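Local coordinates for protein cytochrome P450 268A2 Cyp268A2 (Mycobacterium marinum, PDB 6BLD) that belongs to the cytochrome P450 family of haem-thiolate proteins and holds an iron protoporphyrin IX beside a pocket occupied by (3E,5E)-6,10-dimethylundeca-3,5,9-trien-2-one, at residues Glu299-Trp304 / Leu352-Ser357; Phe61-Arg66 / Val333-Ser338. All blocks are in the same frame, centred on the assembly; numbering follows the deposited sequence.

Contact 1: residues Glu299-Trp304 / Leu352-Ser357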
# COMPACT_ATOMS: atom_id res chain seq x y z
N GLU A 299 4.55 11.42 8.90
CA GLU A 299 3.13 11.44 8.54
C GLU A 299 2.91 12.19 7.23
O GLU A 299 2.05 11.81 6.43
CB GLU A 299 2.30 12.05 9.67
CG GLU A 299 2.13 11.15 10.88
CD GLU A 299 1.88 9.71 10.49
OE1 GLU A 299 0.82 9.42 9.90
OE2 GLU A 299 2.75 8.86 10.78
N GLU A 300 3.67 13.26 7.00
CA GLU A 300 3.53 14.00 5.75
C GLU A 300 4.18 13.27 4.59
O GLU A 300 3.68 13.33 3.46
CB GLU A 300 4.11 15.41 5.91
CG GLU A 300 4.13 16.21 4.61
CD GLU A 300 2.83 16.96 4.37
OE1 GLU A 300 2.79 17.81 3.45
OE2 GLU A 300 1.84 16.69 5.08
N LEU A 301 5.28 12.55 4.84
CA LEU A 301 5.88 11.74 3.78
C LEU A 301 4.93 10.64 3.32
O LEU A 301 4.91 10.28 2.14
CB LEU A 301 7.20 11.14 4.27
CG LEU A 301 8.38 12.10 4.39
CD1 LEU A 301 9.60 11.38 4.92
CD2 LEU A 301 8.67 12.75 3.05
N VAL A 302 4.15 10.08 4.25
CA VAL A 302 3.13 9.11 3.89
C VAL A 302 2.00 9.78 3.11
O VAL A 302 1.53 9.26 2.10
CB VAL A 302 2.59 8.40 5.14
CG1 VAL A 302 1.32 7.63 4.83
CG2 VAL A 302 3.64 7.48 5.73
N ARG A 303 1.57 10.95 3.58
CA ARG A 303 0.58 11.73 2.83
C ARG A 303 1.09 12.08 1.44
O ARG A 303 0.34 11.99 0.45
CB ARG A 303 0.24 13.02 3.60
CG ARG A 303 -0.73 13.93 2.86
CD ARG A 303 -0.72 15.37 3.42
NE ARG A 303 0.26 16.22 2.74
CZ ARG A 303 0.18 16.63 1.48
NH1 ARG A 303 -0.86 16.28 0.72
NH2 ARG A 303 1.13 17.40 0.97
N TRP A 304 2.35 12.49 1.35
CA TRP A 304 2.93 12.86 0.06
C TRP A 304 3.02 11.66 -0.87
O TRP A 304 2.75 11.78 -2.07
CB TRP A 304 4.31 13.48 0.27
CG TRP A 304 4.88 14.13 -0.95
CD1 TRP A 304 5.76 13.58 -1.84
CD2 TRP A 304 4.61 15.45 -1.43
NE1 TRP A 304 6.05 14.48 -2.84
CE2 TRP A 304 5.36 15.64 -2.61
CE3 TRP A 304 3.80 16.50 -0.97
CZ2 TRP A 304 5.32 16.82 -3.33
CZ3 TRP A 304 3.77 17.68 -1.70
CH2 TRP A 304 4.53 17.83 -2.86
N LEU A 352 4.94 20.26 0.27
CA LEU A 352 5.41 19.39 1.34
C LEU A 352 5.62 20.20 2.61
O LEU A 352 6.42 21.14 2.64
CB LEU A 352 6.71 18.69 0.93
CG LEU A 352 7.18 17.56 1.85
CD1 LEU A 352 6.35 16.31 1.64
CD2 LEU A 352 8.66 17.27 1.63
N ASP A 353 4.89 19.84 3.67
CA ASP A 353 5.00 20.50 4.97
C ASP A 353 5.19 19.41 6.03
O ASP A 353 4.21 18.87 6.55
CB ASP A 353 3.78 21.37 5.26
CG ASP A 353 3.89 22.13 6.57
OD1 ASP A 353 5.01 22.22 7.11
OD2 ASP A 353 2.86 22.64 7.05
N LEU A 354 6.45 19.10 6.34
CA LEU A 354 6.78 18.10 7.34
C LEU A 354 6.37 18.52 8.75
O LEU A 354 6.46 17.70 9.67
CB LEU A 354 8.28 17.81 7.31
CG LEU A 354 8.87 17.42 5.95
CD1 LEU A 354 10.37 17.16 6.06
CD2 LEU A 354 8.15 16.21 5.37
N SER A 355 5.93 19.76 8.94
CA SER A 355 5.42 20.24 10.21
C SER A 355 3.90 20.19 10.30
O SER A 355 3.34 20.65 11.29
CB SER A 355 5.90 21.67 10.47
OG SER A 355 5.13 22.60 9.73
N ARG A 356 3.24 19.64 9.28
CA ARG A 356 1.78 19.69 9.22
C ARG A 356 1.16 19.02 10.44
O ARG A 356 1.38 17.83 10.69
CB ARG A 356 1.29 19.02 7.94
CG ARG A 356 -0.18 19.29 7.63
CD ARG A 356 -0.67 18.46 6.46
NE ARG A 356 0.15 18.66 5.26
CZ ARG A 356 0.01 19.68 4.43
NH1 ARG A 356 -0.91 20.60 4.65
NH2 ARG A 356 0.79 19.78 3.36
N SER A 357 0.40 19.80 11.20
CA SER A 357 -0.30 19.31 12.38
C SER A 357 -1.59 20.10 12.56
O SER A 357 -1.55 21.33 12.70
CB SER A 357 0.57 19.42 13.62
OG SER A 357 0.07 18.61 14.67
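R356 grips the buried carboxylate of E300 side-on, with NE 2.6 Å from OE2 and NH2 2.8 Å from OE1. Guanidinium and carboxylate lie within 25° of coplanar, and both oxygens are met on their syn side. E300 gets there with CG anti to its backbone N (chi1 174°) and a bend at chi2, which carries the acid off helix 290-305 into the loop. OE1 takes two more bonds, from opposite faces of the carboxylate: the backbone N of D353 comes in at 2.9 Å over one, and R303 NH2 at 3.0 Å over the other. With three donors on OE1 and R356 NE on OE2, the rotation of the group should be fixed. The two guanidiniums stand 75° apart, with R303 NH2 only 3.4 Å from R356 NH2; the shared carboxylate probably offsets that repulsion. Beyond the two segments, P349 O also accepts from R303 NH2, and C347 O from R356 NH1. Beside this polar cluster, L352 lays CD1 3.6 Å from CD2 of W304, over one face of the indole, while its CB makes a CH-pi contact with the six-membered ring. L301 and L354 cross at a slant, CD2 to CD2 at 4.2 Å. E300 and R303 are the ExxR pair of the K helix, and with R356 from the meander they form the E-R-R triad characteristic of cytochromes P450.

Contact 2: residues Phe61-Arg66 / Val333-Ser338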
# COMPACT_ATOMS: atom_id res chain seq x y z
N PHE A 61 -18.72 1.95 -11.15
CA PHE A 61 -18.35 2.19 -9.76
C PHE A 61 -18.63 3.65 -9.42
O PHE A 61 -18.73 4.50 -10.30
CB PHE A 61 -16.88 1.85 -9.50
CG PHE A 61 -15.91 2.77 -10.20
CD1 PHE A 61 -15.49 2.49 -11.49
CD2 PHE A 61 -15.42 3.90 -9.57
CE1 PHE A 61 -14.60 3.33 -12.14
CE2 PHE A 61 -14.53 4.74 -10.21
CZ PHE A 61 -14.12 4.46 -11.49
N TRP A 62 -18.73 3.91 -8.12
CA TRP A 62 -18.86 5.26 -7.59
C TRP A 62 -17.48 5.77 -7.19
O TRP A 62 -16.76 5.11 -6.44
CB TRP A 62 -19.80 5.29 -6.38
CG TRP A 62 -21.25 5.14 -6.72
CD1 TRP A 62 -22.01 4.02 -6.58
CD2 TRP A 62 -22.11 6.15 -7.24
NE1 TRP A 62 -23.30 4.27 -6.99
CE2 TRP A 62 -23.39 5.57 -7.40
CE3 TRP A 62 -21.94 7.50 -7.60
CZ2 TRP A 62 -24.48 6.29 -7.89
CZ3 TRP A 62 -23.02 8.20 -8.09
CH2 TRP A 62 -24.27 7.60 -8.23
N ALA A 63 -17.12 6.95 -7.69
CA ALA A 63 -15.83 7.56 -7.38
C ALA A 63 -15.98 8.44 -6.15
O ALA A 63 -16.78 9.39 -6.15
CB ALA A 63 -15.32 8.37 -8.57
N VAL A 64 -15.20 8.14 -5.11
CA VAL A 64 -15.21 8.89 -3.86
C VAL A 64 -13.89 9.64 -3.77
O VAL A 64 -12.83 9.04 -3.58
CB VAL A 64 -15.40 7.97 -2.65
CG1 VAL A 64 -15.37 8.78 -1.36
CG2 VAL A 64 -16.71 7.21 -2.77
N THR A 65 -13.96 10.97 -3.89
CA THR A 65 -12.77 11.80 -4.03
C THR A 65 -12.46 12.67 -2.82
O THR A 65 -11.30 13.06 -2.65
CB THR A 65 -12.91 12.71 -5.26
OG1 THR A 65 -14.11 13.47 -5.16
CG2 THR A 65 -12.95 11.88 -6.54
N ARG A 66 -13.44 12.99 -1.99
CA ARG A 66 -13.22 13.85 -0.83
C ARG A 66 -12.77 13.03 0.37
O ARG A 66 -13.19 11.88 0.55
CB ARG A 66 -14.49 14.63 -0.49
CG ARG A 66 -14.75 15.81 -1.41
CD ARG A 66 -15.96 16.62 -0.95
NE ARG A 66 -16.23 17.74 -1.86
CZ ARG A 66 -17.34 18.48 -1.81
NH1 ARG A 66 -18.27 18.22 -0.91
NH2 ARG A 66 -17.50 19.47 -2.67
N VAL A 333 -15.41 3.16 -4.86
CA VAL A 333 -13.95 3.21 -4.93
C VAL A 333 -13.46 4.45 -4.21
O VAL A 333 -13.93 5.57 -4.48
CB VAL A 333 -13.46 3.18 -6.39
CG1 VAL A 333 -11.94 3.29 -6.44
CG2 VAL A 333 -13.93 1.92 -7.07
N MET A 334 -12.50 4.27 -3.31
CA MET A 334 -11.88 5.35 -2.56
C MET A 334 -10.57 5.74 -3.22
O MET A 334 -9.70 4.89 -3.43
CB MET A 334 -11.64 4.92 -1.11
CG MET A 334 -12.91 4.60 -0.34
SD MET A 334 -12.59 4.37 1.41
CE MET A 334 -12.66 2.61 1.59
N PHE A 335 -10.42 7.02 -3.55
CA PHE A 335 -9.22 7.53 -4.21
C PHE A 335 -8.40 8.29 -3.17
O PHE A 335 -8.58 9.49 -2.95
CB PHE A 335 -9.59 8.39 -5.41
CG PHE A 335 -10.19 7.62 -6.54
CD1 PHE A 335 -9.38 6.99 -7.47
CD2 PHE A 335 -11.56 7.50 -6.67
CE1 PHE A 335 -9.93 6.26 -8.52
CE2 PHE A 335 -12.12 6.78 -7.71
CZ PHE A 335 -11.30 6.16 -8.64
N TYR A 336 -7.49 7.56 -2.51
CA TYR A 336 -6.74 8.12 -1.39
C TYR A 336 -5.87 9.30 -1.81
O TYR A 336 -5.67 10.23 -1.03
CB TYR A 336 -5.88 7.04 -0.75
CG TYR A 336 -6.66 5.85 -0.25
CD1 TYR A 336 -6.38 4.56 -0.71
CD2 TYR A 336 -7.67 6.00 0.69
CE1 TYR A 336 -7.09 3.47 -0.25
CE2 TYR A 336 -8.38 4.91 1.16
CZ TYR A 336 -8.09 3.65 0.69
OH TYR A 336 -8.80 2.57 1.16
N ALA A 337 -5.33 9.28 -3.04
CA ALA A 337 -4.54 10.41 -3.51
C ALA A 337 -5.39 11.66 -3.65
O ALA A 337 -4.90 12.77 -3.42
CB ALA A 337 -3.87 10.07 -4.84
N SER A 338 -6.66 11.51 -4.04
CA SER A 338 -7.56 12.66 -4.08
C SER A 338 -7.90 13.13 -2.68
O SER A 338 -7.93 14.35 -2.42
CB SER A 338 -8.83 12.30 -4.85
OG SER A 338 -9.76 13.36 -4.81
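S338 OG has two partners: it donates to T65 O at 2.7 Å, well bent at that carbonyl (C=O...OG angle 118°), and R37 NH1, outside the two segments, also bonds it. This pins the start of helix 336-339 to the end of a parallel strand pair, 61-64 with 331-335, in the mixed sheet of the P450 fold. The strand ladder leads up to it. V333 N bonds W62 O at 2.8 Å, V64 N returns to V333 O at 2.9 Å, and F335 N, at the helix N-cap residue, reaches V64 O at 3.1 Å. V64 and M334 turn to one face of the sheet, where the side chain of M334 comes to about 5 Å from the haem and both side chains touch I70 of helix 67-75. A63 and V333 turn to the other, toward a cluster of aromatic rings. F61 takes the crowded position, CG between the backbone N and the carbonyl carbon (chi1 67°), which lays its ring beside V333, with CD2 3.5 Å from CG2. F335 crosses F61 at about a right angle, its rim toward F61 CE2, and F88 sets ring edge against face with each of them. V333 thus serves both phenyl groups: while CG2 packs on F61, CG1 lies over one face of the F335 ring, and A63 CB comes to 3.7 Å from F335 CE2.

In the fold
The two contacts interleave along the chain: 61-66 comes first, then 299-304, 333-338 and 352-357. Their centres are about 20 Å apart and their nearest atoms about 6 Å, without touching. Connectivity joins them closely. Helix 290-305 of contact 1 is followed, after a short connection, by strand 310-315, the sheet neighbour of strand 331-335 in contact 2, and helix 336-339 at the end of contact 2 leads into the loop that holds 352-357. Contact 2 brings an early strand to this late part of the chain; contact 1 ties helix 290-305 to that loop. V302 of contact 1 touches the haem and the side chain of M334 comes within about 5 Å, so both regions lie near one cofactor.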